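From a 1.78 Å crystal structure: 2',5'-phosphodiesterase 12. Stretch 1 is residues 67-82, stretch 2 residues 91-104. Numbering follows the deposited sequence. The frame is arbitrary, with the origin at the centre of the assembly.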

# COMPACT_ATOMS: atom_id res chain seq x y z
N THR A 67 -8.81 -0.73 20.87
CA THR A 67 -7.80 0.34 20.93
C THR A 67 -7.58 0.65 22.41
O THR A 67 -8.47 1.21 23.07
CB THR A 67 -8.21 1.59 20.11
OG1 THR A 67 -8.49 1.18 18.79
CG2 THR A 67 -7.09 2.62 20.04
N PRO A 68 -6.42 0.28 22.98
CA PRO A 68 -6.22 0.54 24.42
C PRO A 68 -6.17 2.02 24.74
O PRO A 68 -5.78 2.82 23.88
CB PRO A 68 -4.86 -0.11 24.73
CG PRO A 68 -4.54 -0.96 23.55
CD PRO A 68 -5.25 -0.37 22.38
N SER A 69 -6.55 2.38 25.95
CA SER A 69 -6.47 3.79 26.38
C SER A 69 -5.16 3.98 27.15
O SER A 69 -4.47 3.00 27.43
CB SER A 69 -7.67 4.12 27.26
OG SER A 69 -7.54 3.47 28.51
N ASN A 70 -4.86 5.22 27.60
CA ASN A 70 -3.69 5.46 28.43
C ASN A 70 -3.87 4.80 29.79
O ASN A 70 -2.88 4.39 30.38
CB ASN A 70 -3.41 6.96 28.58
CG ASN A 70 -2.87 7.61 27.33
OD1 ASN A 70 -2.39 6.94 26.41
ND2 ASN A 70 -2.94 8.93 27.27
N ALA A 71 -5.12 4.59 30.24
CA ALA A 71 -5.41 3.93 31.50
C ALA A 71 -5.03 2.44 31.47
O ALA A 71 -4.90 1.82 32.52
CB ALA A 71 -6.89 4.07 31.84
N ASP A 72 -4.89 1.86 30.27
CA ASP A 72 -4.56 0.44 30.12
C ASP A 72 -3.05 0.21 30.15
O ASP A 72 -2.65 -0.95 30.11
CB ASP A 72 -5.11 -0.12 28.79
CG ASP A 72 -6.62 -0.07 28.63
OD1 ASP A 72 -7.33 -0.14 29.67
OD2 ASP A 72 -7.09 -0.04 27.48
N ILE A 73 -2.21 1.27 30.11
CA ILE A 73 -0.75 1.09 30.10
C ILE A 73 -0.35 0.27 31.34
O ILE A 73 -0.85 0.55 32.42
CB ILE A 73 0.01 2.44 30.03
CG1 ILE A 73 -0.17 3.08 28.63
CG2 ILE A 73 1.51 2.27 30.36
CD1 ILE A 73 0.22 4.59 28.55
N GLY A 74 0.46 -0.76 31.15
CA GLY A 74 0.88 -1.63 32.25
C GLY A 74 0.00 -2.86 32.45
O GLY A 74 0.29 -3.68 33.31
N LEU A 75 -1.10 -2.98 31.68
CA LEU A 75 -2.01 -4.13 31.76
C LEU A 75 -1.86 -5.05 30.54
O LEU A 75 -1.66 -4.56 29.42
CB LEU A 75 -3.49 -3.68 31.83
CG LEU A 75 -3.90 -2.68 32.92
CD1 LEU A 75 -5.40 -2.30 32.76
CD2 LEU A 75 -3.72 -3.28 34.33
N ARG A 76 -2.06 -6.36 30.73
CA ARG A 76 -2.17 -7.30 29.63
C ARG A 76 -3.64 -7.28 29.19
O ARG A 76 -4.51 -6.85 29.94
CB ARG A 76 -1.74 -8.71 30.05
CG ARG A 76 -0.22 -8.74 30.35
CD ARG A 76 0.42 -10.10 30.26
NE ARG A 76 0.01 -10.99 31.35
CZ ARG A 76 -0.73 -12.08 31.20
NH1 ARG A 76 -1.04 -12.82 32.26
NH2 ARG A 76 -1.16 -12.45 30.00
N LEU A 77 -3.90 -7.77 27.98
CA LEU A 77 -5.27 -7.83 27.45
C LEU A 77 -5.60 -9.26 27.13
O LEU A 77 -4.71 -10.08 26.94
CB LEU A 77 -5.35 -6.96 26.16
CG LEU A 77 -4.92 -5.50 26.27
CD1 LEU A 77 -4.94 -4.84 24.84
CD2 LEU A 77 -5.84 -4.72 27.23
N LYS A 78 -6.88 -9.57 27.04
CA LYS A 78 -7.28 -10.91 26.67
C LYS A 78 -8.46 -10.80 25.72
O LYS A 78 -9.37 -10.00 25.96
CB LYS A 78 -7.68 -11.71 27.94
CG LYS A 78 -8.14 -13.15 27.63
CD LYS A 78 -8.31 -14.00 28.87
CE LYS A 78 -9.68 -13.88 29.48
NZ LYS A 78 -9.92 -14.99 30.43
N LEU A 79 -8.46 -11.60 24.65
CA LEU A 79 -9.59 -11.63 23.72
C LEU A 79 -10.28 -12.97 23.84
O LEU A 79 -9.62 -14.00 23.77
CB LEU A 79 -9.14 -11.41 22.25
CG LEU A 79 -10.22 -11.67 21.14
CD1 LEU A 79 -11.38 -10.67 21.22
CD2 LEU A 79 -9.59 -11.65 19.73
N HIS A 80 -11.61 -12.93 24.01
CA HIS A 80 -12.48 -14.09 23.92
C HIS A 80 -13.11 -14.05 22.56
O HIS A 80 -13.71 -13.02 22.22
CB HIS A 80 -13.59 -14.10 24.99
CG HIS A 80 -14.65 -15.15 24.73
ND1 HIS A 80 -15.63 -14.98 23.75
CD2 HIS A 80 -14.80 -16.37 25.29
CE1 HIS A 80 -16.35 -16.09 23.76
NE2 HIS A 80 -15.90 -16.95 24.69
N CYS A 81 -13.13 -15.16 21.84
CA CYS A 81 -13.86 -15.17 20.59
C CYS A 81 -14.53 -16.50 20.36
O CYS A 81 -13.93 -17.55 20.60
CB CYS A 81 -13.00 -14.75 19.41
SG CYS A 81 -11.34 -15.45 19.43
N THR A 82 -15.79 -16.44 19.96
CA THR A 82 -16.63 -17.61 19.64
C THR A 82 -16.91 -17.59 18.15
O THR A 82 -17.56 -16.66 17.69
CB THR A 82 -17.92 -17.62 20.47
OG1 THR A 82 -17.58 -17.69 21.85
CG2 THR A 82 -18.79 -18.84 20.16
N HIS A 91 -16.45 -24.03 18.95
CA HIS A 91 -15.86 -23.98 20.28
C HIS A 91 -15.16 -22.63 20.51
O HIS A 91 -14.47 -22.11 19.62
CB HIS A 91 -14.91 -25.17 20.49
CG HIS A 91 -15.64 -26.46 20.69
ND1 HIS A 91 -15.81 -27.37 19.65
CD2 HIS A 91 -16.27 -26.94 21.79
CE1 HIS A 91 -16.49 -28.38 20.16
NE2 HIS A 91 -16.80 -28.17 21.44
N SER A 92 -15.42 -22.01 21.67
CA SER A 92 -14.86 -20.70 22.00
C SER A 92 -13.37 -20.78 22.22
O SER A 92 -12.83 -21.82 22.64
CB SER A 92 -15.53 -20.12 23.24
OG SER A 92 -16.93 -20.04 23.06
N ARG A 93 -12.68 -19.68 21.93
CA ARG A 93 -11.24 -19.59 22.09
C ARG A 93 -10.90 -18.34 22.87
O ARG A 93 -11.63 -17.36 22.79
CB ARG A 93 -10.57 -19.52 20.70
CG ARG A 93 -10.76 -20.76 19.81
CD ARG A 93 -9.79 -21.89 20.12
NE ARG A 93 -8.41 -21.41 20.23
CZ ARG A 93 -7.56 -21.28 19.21
NH1 ARG A 93 -6.34 -20.81 19.41
NH2 ARG A 93 -7.93 -21.63 17.98
N GLU A 94 -9.78 -18.35 23.60
CA GLU A 94 -9.36 -17.14 24.32
C GLU A 94 -7.88 -17.00 24.12
O GLU A 94 -7.18 -18.01 24.03
CB GLU A 94 -9.74 -17.19 25.82
CG GLU A 94 -11.25 -17.08 26.08
CD GLU A 94 -11.72 -16.70 27.48
OE1 GLU A 94 -11.04 -17.07 28.46
OE2 GLU A 94 -12.80 -16.07 27.60
N LEU A 95 -7.40 -15.75 24.01
CA LEU A 95 -6.00 -15.49 23.80
C LEU A 95 -5.58 -14.27 24.59
O LEU A 95 -6.21 -13.22 24.46
CB LEU A 95 -5.75 -15.27 22.29
CG LEU A 95 -4.30 -15.15 21.82
CD1 LEU A 95 -3.43 -16.25 22.39
CD2 LEU A 95 -4.24 -15.20 20.35
N GLU A 96 -4.50 -14.41 25.38
CA GLU A 96 -3.98 -13.31 26.20
C GLU A 96 -2.76 -12.73 25.54
O GLU A 96 -1.98 -13.48 24.95
CB GLU A 96 -3.56 -13.79 27.60
CG GLU A 96 -4.64 -14.45 28.42
CD GLU A 96 -4.13 -15.05 29.71
OE1 GLU A 96 -3.02 -14.67 30.16
OE2 GLU A 96 -4.88 -15.86 30.31
N SER A 97 -2.57 -11.42 25.68
CA SER A 97 -1.34 -10.79 25.20
C SER A 97 -0.20 -11.22 26.12
O SER A 97 -0.41 -11.46 27.32
CB SER A 97 -1.49 -9.27 25.20
OG SER A 97 -1.52 -8.75 26.52
N VAL A 98 1.00 -11.36 25.58
CA VAL A 98 2.16 -11.74 26.39
C VAL A 98 2.78 -10.45 26.96
O VAL A 98 3.28 -10.44 28.08
CB VAL A 98 3.14 -12.60 25.54
CG1 VAL A 98 4.45 -12.83 26.27
CG2 VAL A 98 2.50 -13.93 25.16
N CYS A 99 2.65 -9.36 26.21
CA CYS A 99 3.14 -8.02 26.55
C CYS A 99 2.08 -7.24 27.30
O CYS A 99 0.90 -7.51 27.12
CB CYS A 99 3.49 -7.28 25.26
SG CYS A 99 2.09 -7.12 24.12
N VAL A 100 2.49 -6.20 28.06
CA VAL A 100 1.56 -5.24 28.62
C VAL A 100 1.40 -4.10 27.59
O VAL A 100 2.28 -3.89 26.74
CB VAL A 100 1.99 -4.69 30.01
CG1 VAL A 100 2.01 -5.82 31.06
CG2 VAL A 100 3.32 -3.94 29.94
N VAL A 101 0.31 -3.34 27.71
CA VAL A 101 0.10 -2.15 26.88
C VAL A 101 1.23 -1.15 27.23
O VAL A 101 1.57 -0.97 28.42
CB VAL A 101 -1.30 -1.56 27.19
CG1 VAL A 101 -1.50 -0.21 26.49
CG2 VAL A 101 -2.41 -2.56 26.83
N GLU A 102 1.83 -0.57 26.21
CA GLU A 102 2.90 0.42 26.37
C GLU A 102 2.47 1.77 25.88
O GLU A 102 1.54 1.87 25.07
CB GLU A 102 4.10 -0.00 25.51
CG GLU A 102 5.14 -0.81 26.24
CD GLU A 102 6.25 -1.17 25.28
OE1 GLU A 102 6.95 -0.25 24.79
OE2 GLU A 102 6.36 -2.37 24.94
N ALA A 103 3.21 2.82 26.30
CA ALA A 103 2.98 4.15 25.75
C ALA A 103 3.47 4.12 24.30
O ALA A 103 4.51 3.50 24.01
CB ALA A 103 3.77 5.19 26.57
N GLY A 104 2.72 4.74 23.41
CA GLY A 104 3.11 4.83 22.02
C GLY A 104 3.78 6.16 21.77
O GLY A 104 3.94 6.92 22.72
O HOH W 1 -1.58 -15.89 32.24

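Val101 is the apolar centre of the contact: its CA-to-CB bond points toward stretch 1, and it loses 124 Å² to that stretch, more than any other residue here. With chi1 in the t well, both methyls lie against Pro68, CG1 at 3.8 Å and CG2 at 4.1 Å from Pro68 CB; Val101 CG1 also lies 4.1 Å from Ile73 CG1, and Val101 CG2 lies 3.9 Å from Leu77 CG. Ile73 extends this patch outward, its CD1 resting 4.1 Å from Ala103 CB.

The backbone holds Val101 in this pocket from both of its polar groups. Its N donates to Leu75 O (2.9 Å), and its O accepts from Gly74 N (3.0 Å, nearly straight at 170°). Both partners belong to the type II turn from Asp72 to Leu75, closed by Leu75 N to Asp72 O at 3.0 Å. Gly74 has phi/psi of 92/-4°, where a CB would be jammed against the preceding carbonyl O, so the turn itself calls for glycine.

Beyond the turn, the chains run as antiparallel strands, their axes 167° apart in direction. Leu79 and Leu95 form a hydrogen-bonded pair, with N to O distances of 2.8 Å both from Leu79 N to Leu95 O and from Leu95 N to Leu79 O. Cys81 and Arg93 repeat the pattern at 2.8 Å, from Cys81 N to Arg93 O and from Arg93 N to Cys81 O. At Leu77 the ladder changes: Ser97 N still donates to Leu77 O (2.8 Å), but Leu77 N donates to the side-chain Ser97 OG (3.0 Å). That hydroxyl in turn donates to Cys99 O, with 2.8 Å between Ser97 OG and Cys99 O, so it relays between the strand edge and its own chain.

The sheet face carrying Lys78, His80, Glu94 and Glu96 is the polar one. Lys78 NZ makes a salt bridge to Glu94 OE1 (3.1 Å), diagonally across the strands, while its CD packs 3.7 Å from Glu96 CG. The other Glu94 oxygen, OE2, lies 3.1 Å from His80 CD2, near the ring plane at its edge.

Arg76 leaves its backbone sideways, and its end comes nearer to stretch 2. Its NH2 serves two acceptors near the guanidinium plane, Glu96 OE1 in a salt bridge (2.9 Å) and Ser97 O (3.0 Å). NH1 adds only a weak bond to Glu96 OE1 at 3.4 Å, supplemented by water 1, which accepts from Arg76 NH1 (3.1 Å) and donates to Glu96 OE1 (2.8 Å). At the far end of the strands, Thr82 OG1 and Ser92 OG share a hydrogen bond of 2.7 Å, though the position of Thr82 OG1 is less certain than the rest.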